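Local coordinates for acetyltransferase (Vibrio fischeri, PDB 3JVN), which probably transfers an acyl group, most likely acetyl from acetyl-CoA, to an acceptor substrate, as enzymes of the GNAT acetyltransferase family do, at residues V4-A8 and K9-L13; Y14-N17 and S18-Y21. All coordinates share one frame; numbering follows the deposited sequence.

Interaction 1 (V4-A8 and K9-L13); sequences VIRRA and KEIDL. With SO4 (sulfate ion), chain B.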
loop_
_atom_site.group_PDB
_atom_site.type_symbol
_atom_site.label_atom_id
_atom_site.label_comp_id
_atom_site.label_asym_id
_atom_site.label_seq_id
_atom_site.Cartn_x
_atom_site.Cartn_y
_atom_site.Cartn_z
ATOM N N VAL A 4 5.172 -30.676 -6.779
ATOM C CA VAL A 4 3.916 -30.197 -7.371
ATOM C C VAL A 4 3.250 -29.080 -6.540
ATOM O O VAL A 4 2.865 -29.299 -5.386
ATOM C CB VAL A 4 2.891 -31.358 -7.516
ATOM C CG1 VAL A 4 1.641 -30.876 -8.252
ATOM C CG2 VAL A 4 3.535 -32.528 -8.239
ATOM N N ILE A 5 3.098 -27.891 -7.120
ATOM C CA ILE A 5 2.466 -26.787 -6.406
ATOM C C ILE A 5 0.967 -26.755 -6.687
ATOM O O ILE A 5 0.535 -26.822 -7.842
ATOM C CB ILE A 5 3.089 -25.419 -6.793
ATOM C CG1 ILE A 5 4.504 -25.300 -6.225
ATOM C CG2 ILE A 5 2.241 -24.284 -6.240
ATOM C CD1 ILE A 5 5.490 -26.264 -6.824
ATOM N N ARG A 6 0.176 -26.662 -5.623
ATOM C CA ARG A 6 -1.278 -26.635 -5.753
ATOM C C ARG A 6 -1.979 -25.852 -4.656
ATOM O O ARG A 6 -1.389 -25.537 -3.624
ATOM C CB ARG A 6 -1.833 -28.062 -5.767
ATOM C CG ARG A 6 -1.200 -28.990 -4.749
ATOM C CD ARG A 6 -2.044 -30.249 -4.506
ATOM N NE ARG A 6 -2.986 -30.047 -3.404
ATOM C CZ ARG A 6 -2.872 -30.603 -2.196
ATOM N NH1 ARG A 6 -3.774 -30.345 -1.259
ATOM N NH2 ARG A 6 -1.878 -31.438 -1.931
ATOM N N ARG A 7 -3.244 -25.524 -4.892
ATOM C CA ARG A 7 -4.020 -24.800 -3.901
ATOM C C ARG A 7 -4.332 -25.801 -2.792
ATOM O O ARG A 7 -4.685 -26.952 -3.058
ATOM C CB ARG A 7 -5.325 -24.280 -4.502
ATOM C CG ARG A 7 -6.312 -25.369 -4.825
ATOM C CD ARG A 7 -7.714 -24.829 -4.968
ATOM N NE ARG A 7 -8.110 -24.617 -6.356
ATOM C CZ ARG A 7 -7.636 -23.661 -7.146
ATOM N NH1 ARG A 7 -8.072 -23.560 -8.393
ATOM N NH2 ARG A 7 -6.730 -22.803 -6.692
ATOM N N ALA A 8 -4.180 -25.362 -1.549
ATOM C CA ALA A 8 -4.440 -26.206 -0.390
ATOM C C ALA A 8 -5.901 -26.637 -0.312
ATOM O O ALA A 8 -6.770 -26.108 -1.005
ATOM C CB ALA A 8 -4.050 -25.471 0.877
ATOM N N LYS A 9 -6.158 -27.615 0.544
ATOM C CA LYS A 9 -7.497 -28.144 0.733
ATOM C C LYS A 9 -7.748 -28.415 2.208
ATOM O O LYS A 9 -6.818 -28.432 3.018
ATOM C CB LYS A 9 -7.678 -29.443 -0.054
ATOM C CG LYS A 9 -7.560 -29.310 -1.564
ATOM C CD LYS A 9 -7.996 -30.604 -2.241
ATOM C CE LYS A 9 -7.141 -31.788 -1.789
ATOM N NZ LYS A 9 -7.666 -33.115 -2.229
ATOM N N GLU A 10 -9.014 -28.629 2.545
ATOM C CA GLU A 10 -9.412 -28.904 3.915
ATOM C C GLU A 10 -8.677 -30.147 4.451
ATOM O O GLU A 10 -8.495 -30.297 5.665
ATOM C CB GLU A 10 -10.930 -29.103 3.968
ATOM C CG GLU A 10 -11.527 -29.093 5.369
ATOM C CD GLU A 10 -13.030 -29.359 5.376
ATOM O OE1 GLU A 10 -13.447 -30.404 4.819
ATOM O OE2 GLU A 10 -13.789 -28.540 5.953
ATOM N N ILE A 11 -8.234 -31.006 3.531
ATOM C CA ILE A 11 -7.518 -32.246 3.846
ATOM C C ILE A 11 -6.070 -32.042 4.293
ATOM O O ILE A 11 -5.427 -32.968 4.778
ATOM C CB ILE A 11 -7.492 -33.202 2.619
ATOM C CG1 ILE A 11 -6.761 -32.539 1.440
ATOM C CG2 ILE A 11 -8.914 -33.555 2.197
ATOM C CD1 ILE A 11 -5.637 -33.380 0.816
ATOM N N ASP A 12 -5.559 -30.828 4.130
ATOM C CA ASP A 12 -4.187 -30.538 4.519
ATOM C C ASP A 12 -4.120 -29.752 5.829
ATOM O O ASP A 12 -3.034 -29.521 6.366
ATOM C CB ASP A 12 -3.494 -29.750 3.411
ATOM C CG ASP A 12 -3.658 -30.393 2.045
ATOM O OD1 ASP A 12 -3.121 -31.507 1.830
ATOM O OD2 ASP A 12 -4.329 -29.773 1.191
ATOM N N LEU A 13 -5.275 -29.337 6.344
ATOM C CA LEU A 13 -5.309 -28.578 7.591
ATOM C C LEU A 13 -4.494 -29.255 8.693
ATOM O O LEU A 13 -3.828 -28.591 9.491
ATOM C CB LEU A 13 -6.759 -28.368 8.059
ATOM C CG LEU A 13 -7.561 -27.322 7.268
ATOM C CD1 LEU A 13 -8.972 -27.187 7.839
ATOM C CD2 LEU A 13 -6.830 -25.975 7.321
HETATM S S SO4 B . -3.778 -25.041 -8.697
HETATM O O1 SO4 B . -4.398 -25.605 -7.477
HETATM O O2 SO4 B . -4.530 -23.847 -9.118
HETATM O O3 SO4 B . -3.837 -26.045 -9.777
HETATM O O4 SO4 B . -2.364 -24.685 -8.430
#

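Interaction 2 (Y14-N17 and S18-Y21); sequences YCLN and SLMY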
loop_
_atom_site.group_PDB
_atom_site.type_symbol
_atom_site.label_atom_id
_atom_site.label_comp_id
_atom_site.label_asym_id
_atom_site.label_seq_id
_atom_site.Cartn_x
_atom_site.Cartn_y
_atom_site.Cartn_z
ATOM N N TYR A 14 -4.544 -30.581 8.730
ATOM C CA TYR A 14 -3.810 -31.333 9.738
ATOM C C TYR A 14 -2.295 -31.112 9.565
ATOM O O TYR A 14 -1.597 -30.778 10.522
ATOM C CB TYR A 14 -4.169 -32.824 9.633
ATOM C CG TYR A 14 -3.759 -33.636 10.839
ATOM C CD1 TYR A 14 -4.592 -33.740 11.961
ATOM C CD2 TYR A 14 -2.511 -34.252 10.886
ATOM C CE1 TYR A 14 -4.185 -34.440 13.103
ATOM C CE2 TYR A 14 -2.090 -34.940 12.017
ATOM C CZ TYR A 14 -2.927 -35.033 13.122
ATOM O OH TYR A 14 -2.477 -35.696 14.241
ATOM N N CYS A 15 -1.803 -31.280 8.337
ATOM C CA CYS A 15 -0.382 -31.092 8.020
ATOM C C CYS A 15 0.026 -29.656 8.300
ATOM O O CYS A 15 1.057 -29.383 8.925
ATOM C CB CYS A 15 -0.121 -31.372 6.542
ATOM S SG CYS A 15 -0.933 -32.854 5.931
ATOM N N LEU A 16 -0.797 -28.735 7.816
ATOM C CA LEU A 16 -0.530 -27.325 7.990
ATOM C C LEU A 16 -0.332 -26.915 9.448
ATOM O O LEU A 16 0.553 -26.117 9.734
ATOM C CB LEU A 16 -1.633 -26.514 7.293
ATOM C CG LEU A 16 -1.638 -26.799 5.776
ATOM C CD1 LEU A 16 -2.690 -25.969 5.054
ATOM C CD2 LEU A 16 -0.248 -26.490 5.205
ATOM N N ASN A 17 -1.129 -27.456 10.371
ATOM C CA ASN A 17 -0.962 -27.129 11.793
ATOM C C ASN A 17 0.487 -27.374 12.222
ATOM O O ASN A 17 1.088 -26.548 12.913
ATOM C CB ASN A 17 -1.898 -27.965 12.673
ATOM C CG ASN A 17 -3.323 -27.449 12.662
ATOM O OD1 ASN A 17 -3.560 -26.268 12.412
ATOM N ND2 ASN A 17 -4.274 -28.322 12.955
ATOM N N SER A 18 1.036 -28.506 11.784
ATOM C CA SER A 18 2.408 -28.915 12.080
ATOM C C SER A 18 3.468 -28.048 11.411
ATOM O O SER A 18 4.433 -27.663 12.049
ATOM C CB SER A 18 2.609 -30.376 11.665
ATOM O OG SER A 18 3.971 -30.733 11.735
ATOM N N LEU A 19 3.301 -27.759 10.127
ATOM C CA LEU A 19 4.270 -26.927 9.413
ATOM C C LEU A 19 4.138 -25.476 9.876
ATOM O O LEU A 19 5.112 -24.722 9.875
ATOM C CB LEU A 19 4.048 -27.005 7.894
ATOM C CG LEU A 19 4.134 -28.377 7.217
ATOM C CD1 LEU A 19 3.592 -28.300 5.790
ATOM C CD2 LEU A 19 5.559 -28.862 7.224
HETATM N N MSE A 20 2.925 -25.087 10.263
HETATM C CA MSE A 20 2.671 -23.734 10.746
HETATM C C MSE A 20 3.382 -23.622 12.092
HETATM O O MSE A 20 3.898 -22.564 12.450
HETATM C CB MSE A 20 1.159 -23.507 10.910
HETATM C CG MSE A 20 0.741 -22.072 11.279
HETATM SE SE MSE A 20 0.960 -20.743 9.847
HETATM C CE MSE A 20 -0.226 -21.533 8.533
ATOM N N TYR A 21 3.417 -24.734 12.824
ATOM C CA TYR A 21 4.073 -24.790 14.127
ATOM C C TYR A 21 5.591 -24.778 13.939
ATOM O O TYR A 21 6.309 -24.075 14.652
ATOM C CB TYR A 21 3.660 -26.061 14.870
ATOM C CG TYR A 21 4.419 -26.272 16.150
ATOM C CD1 TYR A 21 4.163 -25.489 17.273
ATOM C CD2 TYR A 21 5.430 -27.230 16.232
ATOM C CE1 TYR A 21 4.896 -25.652 18.442
ATOM C CE2 TYR A 21 6.170 -27.398 17.398
ATOM C CZ TYR A 21 5.898 -26.607 18.499
ATOM O OH TYR A 21 6.627 -26.769 19.655
#

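Interaction 1 (V4-A8 and K9-L13)
Asp12 OD2 is gripped by two donors, the guanidinium of Arg6 and the backbone of Lys9. The salt bridge brings Arg6 NH1 to 2.6 Å from Asp12 OD2, but as a hydrogen bond it is weak, because the N-H...O angle is just 118°. The carboxylate meets the edge of the guanidinium, with the two planes 44° apart. A bend at chi3 (-91°) swings the Arg6 guanidinium across to the turn. The second donor, Lys9 N, lies 2.9 Å from Asp12 OD2 and donates to that oxygen's anti lone pair, the one turned away from OD1. A backbone bond from Asp12 N to Lys9 O (2.9 Å) closes the same turn, so a short acidic side chain suits this place: it can fold back onto Lys9 N while meeting the arginine. Lys9 brings aliphatic CE to 3.7 Å from Arg6 NH1 and directs its ammonium onward.

Arg7 faces a different partner. Its N donates to O1 of a sulfate, probably from the crystallisation liquor, at 2.8 Å, and its guanidinium lies with one face over the anion. Arg112 of helix 105-118 also binds this sulfate.

Strand 4-7 is the sheet's edge strand within this chain and pairs antiparallel with strand 56-62, whose Glu62 takes Arg6 NH2 in a second salt bridge. Ile5 and Arg7 touch helix 105-118, whereas Leu13 reaches helix 47-52.

Interaction 2 (Y14-N17 and S18-Y21)
Leu16 and Leu19 adopt nearly the same first torsion, chi1 -62° and -59°, which sets each CG opposite the residue's own carbonyl carbon. From that position their branched ends come together alongside one another, Leu16 CD2 lying 4.3 Å from Leu19 CD1. The contact is a loose apolar one between neighbours on a single helical face, and both residues are buried. Leucine fits here because its branching at CG spreads methyls beyond the backbone cylinder, where they meet each other and the surfaces beneath.

The backbone is tied by successive i to i+4 bonds: Leu19 N lies 3.0 Å from Cys15 O, Met20 N 2.6 Å from Leu16 O, and Tyr21 N 3.0 Å from Asn17 O. These bonds satisfy main-chain groups that would be costly to bury beside the leucines.

Met20, present as selenomethionine, carries its CB close over the turn before its chain bends at chi2 and chi3 and leads away. Such a flexible unbranched chain can follow an uneven surface, and here it touches Ile47, Phe70 and Glu93. Tyr21 CB lies against the preceding turn, 3.3 Å from Asn17 O, before the ring leads outward. Asn17 and Ser18 are small polar residues suited to the less buried side; Ser18 OG has a weak hydrogen bond with Lys22 NZ, one turn further on.

Around the helix, Leu16 meets Ile47 of helix 47-52, while Cys15 and Leu19 rest on Ile67 of strand 67-79. This is the pattern of an amphipathic helix laid on a beta sheet, and it matches the first helix of the GNAT fold, which follows the first strand and packs beside the second helix.

In the fold
Interactions 1 and 2 stand in series along the chain, their centres 12 Å apart, and their segments adjoin in sequence without further touch. The residues 4-13 carry the chain off the edge strand and through a polar turn; residues 14-21 take over as the opening turns of helix 13-30. Together they join the edge strand to the helix packed on the sheet. The character changes accordingly, from a charged pair to backbone hydrogen bonds with one apolar face, Leu16 and Leu19, turned inward. The sulfate belongs to interaction 1 alone and lies along the outer edge of strand 4-7, beside Ile5 to Arg7. As a probable crystallisation ion it does not by itself mark a substrate or cofactor site.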